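Local coordinates for protein glutamyl endopeptidase (Staphylococcus epidermidis, PDB 6PYM) that cleaves proteins preferentially on the carbonyl side of glutamate or aspartate, as a secreted serine endopeptidase, at residues Gln16-Ala21 with Pro172-Lys177; Gly133-Lys138 with Thr142-Val147; Gly148-Val151 with Glu157-Tyr160; Leu162-Gly167 with Lys191-Val196. The protein carries 1 engineered substitution. All coordinates share one frame; numbering follows the deposited sequence.

Contact 1 of 4, residues Gln16-Ala21 with Pro172-Lys177; sequences QGHYDA and PVFNGK
His-18 and Phe-174 meet as a T-shaped (edge-to-face) aromatic pair, with the imidazole edge standing over the phenyl face. The ring planes are 83° apart and the centroids 4.6 Å apart. CD2 of His-18 does the touching: it lies 3.5 Å above the phenyl plane, over its centre, and the closest carbon, Phe-174 CE2, is 3.6 Å from it. The C-H at CD2, probably made somewhat positive by the neighbouring ring nitrogen, suits the electron-rich face below. Chi1 of 76° sets CG of His-18 between the backbone N and the carbonyl carbon, which turns CD2 toward Phe-174. One face of the imidazole is flanked by Tyr-19, whose CD1 is 4.0 Å above its plane, toward the rim. Phenylalanine fits the inner place, being apolar and buried against Thr-130 and Val-180 on the strands beside it. Away from this single ring pair the contact is loose: only about 118 Å² is buried, His-18 remains partly exposed, and the two segments separate into exposed turns at Gly-17 and at Gly-176 and Lys-177. Residues 16-21 lead into strand 22-27 of one barrel, whereas strand 172-174 belongs to the other sheet; the ring pair lies where the two beta domains of the chymotrypsin-like fold meet.

Contact 2 of 4, residues Gly133-Lys138 with Thr142-Val147; sequences GYPGDK and TMWESV
At the loop end of the beta hairpin made by strands 128-133 and 143-154, where the connection leaves the sheet, Gly-133 and Trp-144 form an antiparallel hydrogen-bonded pair. Gly-133 N gives a bond of 3.1 Å to Trp-144 O, and Trp-144 N returns one of 2.9 Å to Gly-133 O. The backbone of Gly-133 is almost fully extended, a shape that a residue without a side chain takes up easily. Beyond the pair the chain passes through a type I turn from Pro-135 to Lys-138, which brings the lysine back over the indole. A bend at its second torsion (chi2 -59°) lays the Lys-138 chain across the ring system: CG is 3.5 Å from the centroid of the five-membered ring of Trp-144, a CH-pi contact, and NZ is 4.3 Å from that of the six-membered ring, a cation-pi contact 25° off the normal. Rotation of the indole is fixed by Trp-144 NE1, whose bond of 2.8 Å to Thr-142 OG1 lies in the ring plane; OG1 is also bonded to Pro-139 O. A water gives bonds to Pro-135 O at 2.8 Å and to Thr-142 O at 2.7 Å, joining the two arms where they diverge. Apart from the indole, the ring of Tyr-134 packs on Met-143, with CE1 3.8 Å from Met-143 CB, while its hydroxyl is bonded to Ala-69 O. Strand 8-11 runs antiparallel to strand 143-154, its Ile-11 bonded to the backbone of Met-143, and Val-22 of strand 22-27 touches both Tyr-134 and Met-143.

Contact 3 of 4, residues Gly148-Val151 with Glu157-Tyr160; sequences GKVV and ELRY
Val-151 N and Arg-159 O are joined by a nearly straight hydrogen bond of 2.8 Å (170° at the hydrogen), which ties together the two strands of the beta hairpin 143-154/157-160. Next to it, Val-150 and Tyr-160 form an antiparallel non-hydrogen-bonded pair with CA atoms only 4.3 Å apart, and their side chains diverge. The short strand segments run at 137° to each other, well away from an ideal antiparallel course. Two CA-H...O contacts accompany the pair: Val-150 CA to Arg-159 O at 3.5 Å, and Tyr-160 CA to Lys-149 O at 3.2 Å. Around this core the beta-branched valines supply compact apolar cover. Val-150 CG1 comes within 4.1 Å of Leu-158 CG, the two side chains crossing at about a right angle, while on the more exposed side Val-151 CG2 lies 3.9 Å from Arg-159 CB.

Further out, Lys-149 N is held by the carboxylate of Asp-161, and the hydroxyl of Tyr-160 bonds His-184 ND1. The guanidinium of Arg-159 makes cation-pi contacts with Tyr-152 and Tyr-192. An arginine suits this place because its chain, extended from CG to NE, carries the charge along its own strand to a salt bridge with Glu-157, whose OE2 is also bonded to Ser-194 OG: NE meets OE2 at 2.8 Å, in the guanidinium plane and 178° at the hydrogen, using the anti lone pair of that carboxylate oxygen.

Contact 4 of 4, residues Leu162-Gly167 with Lys191-Val196; sequences LSTVGG and KYNSSV
A side-chain amide, rather than strand pairing, holds Leu-162 and Asn-193 together across this buried contact, and the same amide also meets the start of the chain. Asn-193 ND2 gives a hydrogen bond of 2.8 Å to Leu-162 O, at 156° and in the carbonyl plane, with the acceptor only 11° out of the amide plane. Chi1 of -74° puts CG of Asn-193 beside the backbone N, directing the amide to the loop. OD1 on the other branch accepts a bond from the amino group of Val-1. Asparagine suits the site because one flat group supplies a donor to the loop and an acceptor for the N-terminus.

Thr-164 approaches Asn-193 from the opposite direction, its OG1 3.2 Å from Asn-193 OD1 and weakly bonded to Val-1 N; threonine thus supplies a hydroxyl beside the N-terminus in a buried place. The loop 162-167 runs up to Ala-169, the engineered residue at the predicted charge-relay serine position. In chymotrypsin-like proteases this loop forms one wall of the S1 pocket, and Thr-164 and His-184 packing together here is consistent with that role. Just before Asn-193, Lys-191 and Tyr-192 both face Val-188, a classic beta bulge.

All four contacts reach the same antiparallel sheet, and contact 1 also touches the segment leading into the other barrel. Contacts 3 and 4 lie closest, their centres about 9 Å apart: strand 157-160 pairs with strand 192-197, Tyr-160 N bonding Asn-193 O at 2.9 Å. Contacts 2 and 4, about 11 Å apart, are tied by Ser-146 OG to Ser-163 O and by Gly-136 N to Gly-166 O, both 2.7 Å. Contact 1 joins contact 2 where Tyr-19 OH meets Glu-145 OE2 at 2.7 Å. Contact 4 is nearest the predicted charge-relay site, the side chain of Thr-164 being about 8 Å from that of Ala-169 and that of Tyr-134 in contact 2 about 9 Å, whereas the ring pair of contact 1 lies away from it.

Contact 1 of 4, residues Gln16-Ala21 with Pro172-Lys177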
loop_
_atom_site.group_PDB
_atom_site.type_symbol
_atom_site.label_atom_id
_atom_site.label_comp_id
_atom_site.label_asym_id
_atom_site.label_seq_id
_atom_site.Cartn_x
_atom_site.Cartn_y
_atom_site.Cartn_z
ATOM N N GLN A 16 14.084 -7.172 -0.135
ATOM C CA GLN A 16 15.245 -6.303 -0.237
ATOM C C GLN A 16 14.852 -4.879 -0.616
ATOM O O GLN A 16 13.872 -4.647 -1.326
ATOM C CB GLN A 16 16.249 -6.855 -1.252
ATOM C CG GLN A 16 16.788 -8.234 -0.902
ATOM C CD GLN A 16 17.604 -8.247 0.382
ATOM O OE1 GLN A 16 18.021 -7.196 0.896
ATOM N NE2 GLN A 16 17.827 -9.443 0.920
ATOM N N GLY A 17 15.629 -3.921 -0.127
ATOM C CA GLY A 17 15.402 -2.525 -0.472
ATOM C C GLY A 17 14.048 -2.040 0.002
ATOM O O GLY A 17 13.556 -2.440 1.060
ATOM N N HIS A 18 13.423 -1.175 -0.796
ATOM C CA HIS A 18 12.142 -0.604 -0.401
ATOM C C HIS A 18 10.968 -1.558 -0.602
ATOM O O HIS A 18 9.845 -1.225 -0.200
ATOM C CB HIS A 18 11.899 0.741 -1.099
ATOM C CG HIS A 18 11.500 0.637 -2.542
ATOM N ND1 HIS A 18 12.386 0.331 -3.556
ATOM C CD2 HIS A 18 10.305 0.850 -3.140
ATOM C CE1 HIS A 18 11.749 0.343 -4.713
ATOM N NE2 HIS A 18 10.486 0.666 -4.490
ATOM N N TYR A 19 11.196 -2.732 -1.189
ATOM C CA TYR A 19 10.110 -3.658 -1.470
ATOM C C TYR A 19 9.640 -4.418 -0.243
ATOM O O TYR A 19 8.502 -4.905 -0.238
ATOM C CB TYR A 19 10.537 -4.649 -2.551
ATOM C CG TYR A 19 10.886 -3.954 -3.840
ATOM C CD1 TYR A 19 9.895 -3.366 -4.615
ATOM C CD2 TYR A 19 12.202 -3.855 -4.268
ATOM C CE1 TYR A 19 10.197 -2.716 -5.790
ATOM C CE2 TYR A 19 12.521 -3.201 -5.445
ATOM C CZ TYR A 19 11.514 -2.626 -6.200
ATOM O OH TYR A 19 11.845 -1.970 -7.372
ATOM N N ASP A 20 10.469 -4.513 0.802
ATOM C CA ASP A 20 10.114 -5.372 1.926
ATOM C C ASP A 20 8.806 -4.946 2.583
ATOM O O ASP A 20 8.036 -5.795 3.043
ATOM C CB ASP A 20 11.251 -5.496 2.951
ATOM C CG ASP A 20 11.675 -4.162 3.572
ATOM O OD1 ASP A 20 11.314 -3.074 3.068
ATOM O OD2 ASP A 20 12.428 -4.214 4.583
ATOM N N ALA A 21 8.539 -3.642 2.637
ATOM C CA ALA A 21 7.347 -3.135 3.302
ATOM C C ALA A 21 6.081 -3.331 2.478
ATOM O O ALA A 21 4.977 -3.221 3.026
ATOM C CB ALA A 21 7.528 -1.654 3.642
ATOM N N PRO A 172 1.391 1.060 -2.151
ATOM C CA PRO A 172 2.123 2.319 -2.026
ATOM C C PRO A 172 2.488 2.896 -3.386
ATOM O O PRO A 172 2.836 2.174 -4.329
ATOM C CB PRO A 172 3.378 1.924 -1.245
ATOM C CG PRO A 172 3.545 0.469 -1.519
ATOM C CD PRO A 172 2.152 -0.080 -1.608
ATOM N N VAL A 173 2.414 4.222 -3.461
ATOM C CA VAL A 173 2.907 5.015 -4.579
ATOM C C VAL A 173 4.251 5.571 -4.132
ATOM O O VAL A 173 4.317 6.295 -3.134
ATOM C CB VAL A 173 1.947 6.172 -4.898
ATOM C CG1 VAL A 173 2.391 6.894 -6.165
ATOM C CG2 VAL A 173 0.501 5.698 -4.990
ATOM N N PHE A 174 5.323 5.219 -4.836
ATOM C CA PHE A 174 6.673 5.616 -4.457
ATOM C C PHE A 174 7.202 6.680 -5.410
ATOM O O PHE A 174 7.048 6.568 -6.633
ATOM C CB PHE A 174 7.635 4.426 -4.520
ATOM C CG PHE A 174 7.429 3.391 -3.449
ATOM C CD1 PHE A 174 7.827 3.620 -2.145
ATOM C CD2 PHE A 174 6.878 2.156 -3.760
ATOM C CE1 PHE A 174 7.658 2.643 -1.164
ATOM C CE2 PHE A 174 6.707 1.176 -2.787
ATOM C CZ PHE A 174 7.103 1.420 -1.489
ATOM N N ASN A 175 7.869 7.694 -4.849
ATOM C CA ASN A 175 8.650 8.609 -5.672
ATOM C C ASN A 175 10.025 8.014 -5.987
ATOM O O ASN A 175 10.340 6.868 -5.642
ATOM C CB ASN A 175 8.734 9.998 -5.033
ATOM C CG ASN A 175 9.487 10.011 -3.709
ATOM O OD1 ASN A 175 10.236 9.087 -3.392
ATOM N ND2 ASN A 175 9.300 11.083 -2.939
ATOM N N GLY A 176 10.861 8.807 -6.668
ATOM C CA GLY A 176 12.183 8.353 -7.064
ATOM C C GLY A 176 13.121 8.103 -5.905
ATOM O O GLY A 176 14.099 7.363 -6.062
ATOM N N LYS A 177 12.859 8.712 -4.754
ATOM C CA LYS A 177 13.599 8.444 -3.529
ATOM C C LYS A 177 13.059 7.239 -2.763
ATOM O O LYS A 177 13.506 6.979 -1.641
ATOM C CB LYS A 177 13.595 9.681 -2.627
ATOM C CG LYS A 177 14.325 10.891 -3.203
ATOM C CD LYS A 177 14.169 12.099 -2.290
ATOM C CE LYS A 177 14.863 13.322 -2.863
ATOM N NZ LYS A 177 14.644 14.517 -2.007
#

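Contact 2 of 4, residues Gly133-Lys138 with Thr142-Val147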
loop_
_atom_site.group_PDB
_atom_site.type_symbol
_atom_site.label_atom_id
_atom_site.label_comp_id
_atom_site.label_asym_id
_atom_site.label_seq_id
_atom_site.Cartn_x
_atom_site.Cartn_y
_atom_site.Cartn_z
ATOM N N GLY A 133 2.679 -3.439 -5.749
ATOM C CA GLY A 133 1.708 -4.183 -4.978
ATOM C C GLY A 133 1.332 -5.459 -5.690
ATOM O O GLY A 133 2.165 -6.030 -6.406
ATOM N N TYR A 134 0.089 -5.903 -5.510
ATOM C CA TYR A 134 -0.322 -7.277 -5.808
ATOM C C TYR A 134 -1.517 -7.294 -6.758
ATOM O O TYR A 134 -2.652 -7.556 -6.345
ATOM C CB TYR A 134 -0.586 -8.029 -4.501
ATOM C CG TYR A 134 0.683 -8.217 -3.705
ATOM C CD1 TYR A 134 1.491 -9.317 -3.938
ATOM C CD2 TYR A 134 1.106 -7.272 -2.768
ATOM C CE1 TYR A 134 2.674 -9.492 -3.261
ATOM C CE2 TYR A 134 2.290 -7.446 -2.077
ATOM C CZ TYR A 134 3.064 -8.559 -2.322
ATOM O OH TYR A 134 4.238 -8.717 -1.617
ATOM N N PRO A 135 -1.289 -7.041 -8.050
ATOM C CA PRO A 135 -2.397 -7.044 -9.017
ATOM C C PRO A 135 -2.993 -8.427 -9.212
ATOM O O PRO A 135 -2.280 -9.423 -9.342
ATOM C CB PRO A 135 -1.731 -6.560 -10.313
ATOM C CG PRO A 135 -0.283 -6.930 -10.153
ATOM C CD PRO A 135 -0.004 -6.717 -8.687
ATOM N N GLY A 136 -4.323 -8.469 -9.304
ATOM C CA GLY A 136 -5.060 -9.720 -9.395
ATOM C C GLY A 136 -5.048 -10.410 -10.743
ATOM O O GLY A 136 -5.535 -11.543 -10.836
ATOM N N ASP A 137 -4.523 -9.776 -11.788
ATOM C CA ASP A 137 -4.367 -10.489 -13.048
ATOM C C ASP A 137 -3.127 -11.365 -13.069
ATOM O O ASP A 137 -3.004 -12.223 -13.951
ATOM C CB ASP A 137 -4.379 -9.528 -14.241
ATOM C CG ASP A 137 -3.212 -8.553 -14.239
ATOM O OD1 ASP A 137 -2.840 -8.029 -13.164
ATOM O OD2 ASP A 137 -2.675 -8.276 -15.330
ATOM N N LYS A 138 -2.233 -11.194 -12.114
ATOM C CA LYS A 138 -1.019 -11.974 -12.006
ATOM C C LYS A 138 -1.221 -13.097 -11.001
ATOM O O LYS A 138 -2.230 -13.141 -10.293
ATOM C CB LYS A 138 0.130 -11.049 -11.594
ATOM C CG LYS A 138 0.281 -9.828 -12.498
ATOM C CD LYS A 138 0.531 -10.187 -13.956
ATOM C CE LYS A 138 1.007 -8.962 -14.711
ATOM N NZ LYS A 138 1.221 -9.218 -16.159
ATOM N N THR A 142 1.952 -12.405 -5.991
ATOM C CA THR A 142 3.155 -11.953 -6.672
ATOM C C THR A 142 3.195 -10.429 -6.725
ATOM O O THR A 142 2.174 -9.772 -6.961
ATOM C CB THR A 142 3.316 -12.553 -8.076
ATOM O OG1 THR A 142 2.203 -12.197 -8.924
ATOM C CG2 THR A 142 3.453 -14.079 -8.000
ATOM N N MET A 143 4.378 -9.876 -6.481
ATOM C CA MET A 143 4.561 -8.435 -6.362
ATOM C C MET A 143 5.006 -7.860 -7.701
ATOM O O MET A 143 5.922 -8.401 -8.337
ATOM C CB MET A 143 5.607 -8.140 -5.286
ATOM C CG MET A 143 5.749 -6.660 -4.993
ATOM S SD MET A 143 7.165 -6.203 -3.967
ATOM C CE MET A 143 6.813 -7.071 -2.433
ATOM N N TRP A 144 4.359 -6.771 -8.125
ATOM C CA TRP A 144 4.625 -6.139 -9.408
ATOM C C TRP A 144 4.765 -4.641 -9.214
ATOM O O TRP A 144 4.012 -4.025 -8.449
ATOM C CB TRP A 144 3.499 -6.425 -10.437
ATOM C CG TRP A 144 3.419 -7.865 -10.756
ATOM C CD1 TRP A 144 2.970 -8.857 -9.938
ATOM C CD2 TRP A 144 3.848 -8.499 -11.964
ATOM N NE1 TRP A 144 3.103 -10.083 -10.558
ATOM C CE2 TRP A 144 3.642 -9.885 -11.801
ATOM C CE3 TRP A 144 4.390 -8.034 -13.167
ATOM C CZ2 TRP A 144 3.942 -10.809 -12.806
ATOM C CZ3 TRP A 144 4.701 -8.953 -14.152
ATOM C CH2 TRP A 144 4.468 -10.321 -13.966
ATOM N N GLU A 145 5.714 -4.052 -9.925
ATOM C CA GLU A 145 5.963 -2.621 -9.929
ATOM C C GLU A 145 5.496 -2.043 -11.258
ATOM O O GLU A 145 5.891 -2.526 -12.329
ATOM C CB GLU A 145 7.460 -2.385 -9.770
ATOM C CG GLU A 145 7.909 -0.955 -9.879
ATOM C CD GLU A 145 9.400 -0.829 -9.640
ATOM O OE1 GLU A 145 10.182 -1.015 -10.604
ATOM O OE2 GLU A 145 9.803 -0.593 -8.483
ATOM N N SER A 146 4.668 -1.006 -11.191
ATOM C CA SER A 146 4.128 -0.325 -12.360
ATOM C C SER A 146 4.702 1.083 -12.427
ATOM O O SER A 146 4.721 1.793 -11.418
ATOM C CB SER A 146 2.606 -0.271 -12.253
ATOM O OG SER A 146 2.068 0.334 -13.415
ATOM N N VAL A 147 5.148 1.488 -13.616
ATOM C CA VAL A 147 5.942 2.695 -13.828
ATOM C C VAL A 147 5.121 3.732 -14.594
ATOM O O VAL A 147 4.499 3.407 -15.611
ATOM C CB VAL A 147 7.216 2.347 -14.620
ATOM C CG1 VAL A 147 7.957 3.600 -15.051
ATOM C CG2 VAL A 147 8.124 1.429 -13.803
HETATM O O HOH W 1 -0.501 -10.215 -7.316
#

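Contact 3 of 4, residues Gly148-Val151 with Glu157-Tyr160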
loop_
_atom_site.group_PDB
_atom_site.type_symbol
_atom_site.label_atom_id
_atom_site.label_comp_id
_atom_site.label_asym_id
_atom_site.label_seq_id
_atom_site.Cartn_x
_atom_site.Cartn_y
_atom_site.Cartn_z
ATOM N N GLY A 148 5.162 4.981 -14.146
ATOM C CA GLY A 148 4.502 6.043 -14.888
ATOM C C GLY A 148 4.747 7.402 -14.267
ATOM O O GLY A 148 5.739 7.610 -13.565
ATOM N N LYS A 149 3.835 8.332 -14.536
ATOM C CA LYS A 149 3.984 9.721 -14.127
ATOM C C LYS A 149 2.732 10.238 -13.434
ATOM O O LYS A 149 1.607 9.829 -13.734
ATOM C CB LYS A 149 4.250 10.630 -15.338
ATOM C CG LYS A 149 5.601 10.427 -16.014
ATOM C CD LYS A 149 5.725 11.324 -17.243
ATOM C CE LYS A 149 7.160 11.411 -17.732
ATOM N NZ LYS A 149 8.000 12.205 -16.793
ATOM N N VAL A 150 2.950 11.189 -12.525
ATOM C CA VAL A 150 1.855 11.916 -11.894
ATOM C C VAL A 150 1.184 12.817 -12.921
ATOM O O VAL A 150 1.854 13.546 -13.665
ATOM C CB VAL A 150 2.401 12.760 -10.734
ATOM C CG1 VAL A 150 1.290 13.606 -10.109
ATOM C CG2 VAL A 150 3.087 11.882 -9.696
ATOM N N VAL A 151 -0.146 12.805 -12.952
ATOM C CA VAL A 151 -0.887 13.669 -13.867
ATOM C C VAL A 151 -1.783 14.680 -13.170
ATOM O O VAL A 151 -2.271 15.604 -13.837
ATOM C CB VAL A 151 -1.683 12.874 -14.926
ATOM C CG1 VAL A 151 -0.756 11.972 -15.736
ATOM C CG2 VAL A 151 -2.817 12.078 -14.283
ATOM N N GLU A 157 -6.126 13.897 -3.439
ATOM C CA GLU A 157 -6.167 13.050 -4.622
ATOM C C GLU A 157 -4.895 13.251 -5.429
ATOM O O GLU A 157 -4.534 14.383 -5.762
ATOM C CB GLU A 157 -7.401 13.412 -5.462
ATOM C CG GLU A 157 -7.475 12.752 -6.836
ATOM C CD GLU A 157 -8.263 11.451 -6.850
ATOM O OE1 GLU A 157 -8.470 10.877 -5.765
ATOM O OE2 GLU A 157 -8.661 10.999 -7.955
ATOM N N LEU A 158 -4.213 12.153 -5.745
ATOM C CA LEU A 158 -3.077 12.175 -6.663
ATOM C C LEU A 158 -3.328 11.116 -7.725
ATOM O O LEU A 158 -3.573 9.951 -7.390
ATOM C CB LEU A 158 -1.729 11.948 -5.940
ATOM C CG LEU A 158 -0.448 12.025 -6.800
ATOM C CD1 LEU A 158 0.746 12.530 -6.007
ATOM C CD2 LEU A 158 -0.111 10.669 -7.414
ATOM N N ARG A 159 -3.283 11.518 -8.993
ATOM C CA ARG A 159 -3.580 10.626 -10.104
ATOM C C ARG A 159 -2.351 10.427 -10.972
ATOM O O ARG A 159 -1.451 11.272 -11.014
ATOM C CB ARG A 159 -4.706 11.189 -10.975
ATOM C CG ARG A 159 -5.996 11.424 -10.223
ATOM C CD ARG A 159 -6.980 12.195 -11.073
ATOM N NE ARG A 159 -8.228 12.410 -10.349
ATOM C CZ ARG A 159 -9.186 13.250 -10.729
ATOM N NH1 ARG A 159 -9.048 13.971 -11.834
ATOM N NH2 ARG A 159 -10.283 13.372 -9.996
ATOM N N TYR A 160 -2.346 9.312 -11.703
ATOM C CA TYR A 160 -1.193 8.939 -12.511
ATOM C C TYR A 160 -1.636 8.161 -13.743
ATOM O O TYR A 160 -2.770 7.674 -13.830
ATOM C CB TYR A 160 -0.144 8.155 -11.703
ATOM C CG TYR A 160 -0.718 7.330 -10.571
ATOM C CD1 TYR A 160 -1.378 6.124 -10.806
ATOM C CD2 TYR A 160 -0.589 7.757 -9.263
ATOM C CE1 TYR A 160 -1.891 5.382 -9.760
ATOM C CE2 TYR A 160 -1.104 7.033 -8.215
ATOM C CZ TYR A 160 -1.754 5.845 -8.460
ATOM O OH TYR A 160 -2.253 5.139 -7.394
#

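Contact 4 of 4, residues Leu162-Gly167 with Lys191-Val196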
loop_
_atom_site.group_PDB
_atom_site.type_symbol
_atom_site.label_atom_id
_atom_site.label_comp_id
_atom_site.label_asym_id
_atom_site.label_seq_id
_atom_site.Cartn_x
_atom_site.Cartn_y
_atom_site.Cartn_z
ATOM N N LEU A 162 -0.045 5.393 -15.030
ATOM C CA LEU A 162 0.431 4.020 -15.022
ATOM C C LEU A 162 -0.730 3.060 -14.764
ATOM O O LEU A 162 -1.747 3.426 -14.168
ATOM C CB LEU A 162 1.526 3.847 -13.968
ATOM C CG LEU A 162 1.187 4.245 -12.529
ATOM C CD1 LEU A 162 0.557 3.089 -11.745
ATOM C CD2 LEU A 162 2.421 4.792 -11.806
ATOM N N SER A 163 -0.569 1.819 -15.221
ATOM C CA SER A 163 -1.620 0.810 -15.130
ATOM C C SER A 163 -1.628 0.080 -13.786
ATOM O O SER A 163 -0.583 -0.174 -13.178
ATOM C CB SER A 163 -1.447 -0.222 -16.237
ATOM O OG SER A 163 -1.724 0.314 -17.519
ATOM N N THR A 164 -2.837 -0.280 -13.342
ATOM C CA THR A 164 -3.055 -1.098 -12.156
ATOM C C THR A 164 -4.250 -2.003 -12.424
ATOM O O THR A 164 -5.042 -1.752 -13.335
ATOM C CB THR A 164 -3.360 -0.242 -10.916
ATOM O OG1 THR A 164 -4.590 0.458 -11.120
ATOM C CG2 THR A 164 -2.256 0.772 -10.640
ATOM N N VAL A 165 -4.386 -3.055 -11.615
ATOM C CA VAL A 165 -5.471 -4.022 -11.752
ATOM C C VAL A 165 -6.001 -4.348 -10.368
ATOM O O VAL A 165 -5.240 -4.387 -9.397
ATOM C CB VAL A 165 -4.984 -5.314 -12.470
ATOM C CG1 VAL A 165 -6.067 -6.404 -12.491
ATOM C CG2 VAL A 165 -4.545 -5.002 -13.889
ATOM N N GLY A 166 -7.308 -4.613 -10.285
ATOM C CA GLY A 166 -7.944 -5.080 -9.066
ATOM C C GLY A 166 -7.062 -6.027 -8.283
ATOM O O GLY A 166 -6.556 -7.015 -8.818
ATOM N N GLY A 167 -6.863 -5.711 -7.001
ATOM C CA GLY A 167 -5.840 -6.302 -6.159
ATOM C C GLY A 167 -4.765 -5.304 -5.777
ATOM O O GLY A 167 -4.197 -5.392 -4.680
ATOM N N LYS A 191 -8.864 6.615 -18.379
ATOM C CA LYS A 191 -8.545 7.986 -18.002
ATOM C C LYS A 191 -7.320 8.087 -17.104
ATOM O O LYS A 191 -6.342 8.731 -17.490
ATOM C CB LYS A 191 -9.768 8.667 -17.370
ATOM C CG LYS A 191 -10.928 8.842 -18.348
ATOM C CD LYS A 191 -12.129 9.515 -17.692
ATOM C CE LYS A 191 -13.293 9.657 -18.667
ATOM N NZ LYS A 191 -14.477 10.291 -18.010
ATOM N N TYR A 192 -7.338 7.482 -15.920
ATOM C CA TYR A 192 -6.246 7.632 -14.964
ATOM C C TYR A 192 -6.466 6.630 -13.843
ATOM O O TYR A 192 -7.555 6.071 -13.685
ATOM C CB TYR A 192 -6.169 9.052 -14.380
ATOM C CG TYR A 192 -7.483 9.540 -13.832
ATOM C CD1 TYR A 192 -7.952 9.115 -12.591
ATOM C CD2 TYR A 192 -8.279 10.401 -14.573
ATOM C CE1 TYR A 192 -9.167 9.548 -12.104
ATOM C CE2 TYR A 192 -9.489 10.845 -14.092
ATOM C CZ TYR A 192 -9.935 10.409 -12.864
ATOM O OH TYR A 192 -11.152 10.850 -12.393
ATOM N N ASN A 193 -5.419 6.433 -13.051
ATOM C CA ASN A 193 -5.531 5.766 -11.766
ATOM C C ASN A 193 -5.273 6.765 -10.646
ATOM O O ASN A 193 -4.665 7.817 -10.859
ATOM C CB ASN A 193 -4.605 4.550 -11.706
ATOM C CG ASN A 193 -5.149 3.406 -12.529
ATOM O OD1 ASN A 193 -6.262 2.935 -12.276
ATOM N ND2 ASN A 193 -4.418 3.001 -13.558
ATOM N N SER A 194 -5.774 6.437 -9.455
ATOM C CA SER A 194 -5.886 7.392 -8.363
ATOM C C SER A 194 -5.370 6.824 -7.052
ATOM O O SER A 194 -5.531 5.637 -6.753
ATOM C CB SER A 194 -7.350 7.774 -8.113
ATOM O OG SER A 194 -7.960 8.341 -9.258
ATOM N N SER A 195 -4.829 7.725 -6.236
ATOM C CA SER A 195 -4.335 7.416 -4.908
ATOM C C SER A 195 -4.768 8.500 -3.931
ATOM O O SER A 195 -5.096 9.633 -4.314
ATOM C CB SER A 195 -2.807 7.323 -4.906
ATOM O OG SER A 195 -2.200 8.583 -5.166
ATOM N N VAL A 196 -4.774 8.126 -2.655
ATOM C CA VAL A 196 -4.888 9.090 -1.568
ATOM C C VAL A 196 -3.539 9.765 -1.412
ATOM O O VAL A 196 -2.539 9.109 -1.097
ATOM C CB VAL A 196 -5.302 8.416 -0.253
ATOM C CG1 VAL A 196 -5.477 9.471 0.844
ATOM C CG2 VAL A 196 -6.571 7.611 -0.446
#